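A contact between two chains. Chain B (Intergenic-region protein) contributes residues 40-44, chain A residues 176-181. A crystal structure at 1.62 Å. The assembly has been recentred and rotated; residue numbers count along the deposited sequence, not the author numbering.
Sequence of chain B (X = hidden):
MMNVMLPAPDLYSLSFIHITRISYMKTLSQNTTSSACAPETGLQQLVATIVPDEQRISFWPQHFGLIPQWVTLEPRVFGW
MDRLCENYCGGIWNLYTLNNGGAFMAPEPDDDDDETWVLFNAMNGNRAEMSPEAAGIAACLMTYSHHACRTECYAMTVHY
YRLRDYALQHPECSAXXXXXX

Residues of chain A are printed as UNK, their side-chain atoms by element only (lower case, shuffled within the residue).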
# COMPACT_ATOMS: atom_id res chain seq x y z
N GLU B 40 0.04 11.77 -2.97
CA GLU B 40 1.43 12.08 -2.60
C GLU B 40 2.26 10.80 -2.49
O GLU B 40 1.73 9.73 -2.22
CB GLU B 40 1.51 12.81 -1.26
CG GLU B 40 0.63 14.04 -1.12
CD GLU B 40 0.96 14.89 0.11
OE1 GLU B 40 1.96 14.60 0.83
OE2 GLU B 40 0.23 15.88 0.36
N THR B 41 3.57 10.94 -2.70
CA THR B 41 4.52 9.86 -2.41
C THR B 41 5.34 10.25 -1.18
O THR B 41 5.23 11.38 -0.69
CB THR B 41 5.44 9.57 -3.62
OG1 THR B 41 6.03 10.78 -4.09
CG2 THR B 41 4.64 8.92 -4.76
N GLY B 42 6.14 9.32 -0.66
CA GLY B 42 6.91 9.57 0.56
C GLY B 42 6.06 9.60 1.83
O GLY B 42 5.04 8.91 1.93
N LEU B 43 6.51 10.39 2.81
CA LEU B 43 5.84 10.50 4.12
C LEU B 43 4.68 11.51 4.06
O LEU B 43 4.83 12.60 3.52
CB LEU B 43 6.85 10.94 5.19
CG LEU B 43 8.05 10.02 5.43
CD1 LEU B 43 9.07 10.67 6.37
CD2 LEU B 43 7.60 8.66 5.99
N GLN B 44 3.53 11.15 4.64
CA GLN B 44 2.31 11.98 4.57
C GLN B 44 1.40 11.81 5.79
O GLN B 44 1.12 10.68 6.20
CB GLN B 44 1.51 11.64 3.31
CG GLN B 44 0.09 12.23 3.27
CD GLN B 44 -0.75 11.75 2.10
OE1 GLN B 44 -0.58 10.63 1.60
NE2 GLN B 44 -1.68 12.60 1.66
N UNK A 176 15.93 8.60 0.87
CA UNK A 176 15.00 8.08 -0.14
C UNK A 176 13.67 8.83 -0.06
O UNK A 176 13.18 9.34 -1.06
c UNK A 176 14.77 6.55 -0.03
c UNK A 176 16.06 4.34 0.22
c UNK A 176 16.09 5.78 -0.24
c UNK A 176 13.75 6.07 -1.06
N UNK A 177 13.09 8.92 1.14
CA UNK A 177 11.79 9.59 1.33
C UNK A 177 11.87 11.09 1.06
O UNK A 177 10.90 11.70 0.62
c UNK A 177 11.24 9.35 2.74
s UNK A 177 9.68 7.16 1.95
c UNK A 177 10.93 7.89 3.04
c UNK A 177 10.34 5.50 1.78
N UNK A 178 13.03 11.67 1.33
CA UNK A 178 13.20 13.10 1.08
C UNK A 178 13.14 13.41 -0.42
O UNK A 178 12.44 14.34 -0.85
c UNK A 178 15.53 18.02 1.78
n UNK A 178 14.31 18.00 2.30
c UNK A 178 14.88 14.98 1.23
n UNK A 178 16.04 19.16 1.32
n UNK A 178 16.27 16.91 1.70
c UNK A 178 15.86 15.59 2.16
c UNK A 178 14.52 13.58 1.66
N UNK A 179 13.86 12.62 -1.21
CA UNK A 179 13.96 12.89 -2.64
C UNK A 179 12.61 12.65 -3.36
O UNK A 179 12.34 13.27 -4.39
c UNK A 179 14.74 10.68 -3.66
c UNK A 179 15.15 12.08 -3.27
c UNK A 179 15.76 12.84 -4.46
c UNK A 179 16.31 14.21 -4.11
N UNK A 180 11.76 11.80 -2.79
CA UNK A 180 10.41 11.55 -3.34
C UNK A 180 9.25 12.27 -2.60
O UNK A 180 8.08 11.97 -2.85
c UNK A 180 10.10 10.02 -3.43
c UNK A 180 9.40 7.96 -2.14
c UNK A 180 9.85 9.39 -2.05
c UNK A 180 11.23 9.29 -4.15
N UNK A 181 9.57 13.23 -1.73
CA UNK A 181 8.53 13.92 -0.94
C UNK A 181 7.56 14.69 -1.84
O UNK A 181 7.94 15.17 -2.91
OXT UNK A 181 6.37 14.84 -1.51
c UNK A 181 9.16 14.90 0.06
c UNK A 181 8.16 15.38 1.11
o UNK A 181 7.51 14.54 1.76
o UNK A 181 8.04 16.62 1.31
O HOH W 1 8.82 12.20 2.35
O HOH W 2 4.22 13.72 -3.04
O HOH W 3 5.60 15.18 4.11

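Position 176 of chain A carries four side-chain carbons that fork at the first, one arm being two carbons long, and all of them are out of reach of the chain B stretch. This is the beta-branched pattern of isoleucine. The side chain is buried elsewhere in the structure, so Ile176(A) belongs to the helix that leads up to the contact and takes no direct part in it.

Position 177 has an unbranched side chain of two carbons, a sulfur and a terminal carbon. Its CA-to-CB bond points toward chain B, the sulfur lies 3.9 Å from CA of Gly42(B), and its CB lies 4.2 Å from CG of Leu43(B), an apolar contact between side chains. A thioether in the middle of a straight chain identifies methionine. Met177(A) has chi1 and chi2 both m, and the sulfur that meets Gly42(B) is SD.

At position 178 three carbons are followed by a nitrogen and then by a carbon bearing two further nitrogens. The CA-to-CB bond points away from chain B, and the side chain makes no contact with the facing stretch. That guanidinium group can only be arginine; NE of Arg178(A) is hydrogen-bonded elsewhere in the structure.

Position 179 repeats the four-carbon fork with one longer arm, buried but out of reach of the other stretch. It is again isoleucine, and Ile179(A) is the last helical residue here.

Position 180 shows the same four carbons forked at the first, but now directed toward chain B, with the end of the longer arm 3.8 Å from the backbone N of Gly42(B). The residue is isoleucine, and the approaching atom is CD1. Ile180(A) is the first residue to leave helical phi/psi. Its carbonyl O accepts a hydrogen bond from OG1 of Thr41(B) at 2.7 Å, a short bond made by the threonine side chain in its p rotamer.

Position 181 has two side-chain carbons, the second carrying two oxygens, and its backbone ends in an additional oxygen, OXT. Although the CA-to-CB bond points away, the end of the side chain comes nearer, bringing one carboxylate oxygen to 3.7 Å from O of Leu43(B). A carboxylate one methylene from CA is aspartate, here the C-terminal residue; the oxygen near Leu43(B) is OD1 of Asp181(A).

The contact thus joins one direct hydrogen bond to a close apolar fit and a set of water bridges. Gly42(B) lies at its centre, where an ideal CB would stand only 3.4 Å from CA of Asp181(A); its positive phi also favours glycine. Water 1 donates to O of Met177(A) at 2.8 Å and to OD1 of Asp181(A) at 2.7 Å, and accepts from N of Leu43(B) at 3.0 Å. Water 2 links N of Thr41(B) to OXT of Asp181(A), both at 2.9 Å. Water 3 donates to O of Leu43(B) at 2.8 Å and OD1 of Asp181(A) at 3.1 Å, joining two acceptors that could not bond directly. Solvent therefore couples both carboxylates of the chain terminus to the neighbouring backbone.

Chain A 176-181: IMRIID
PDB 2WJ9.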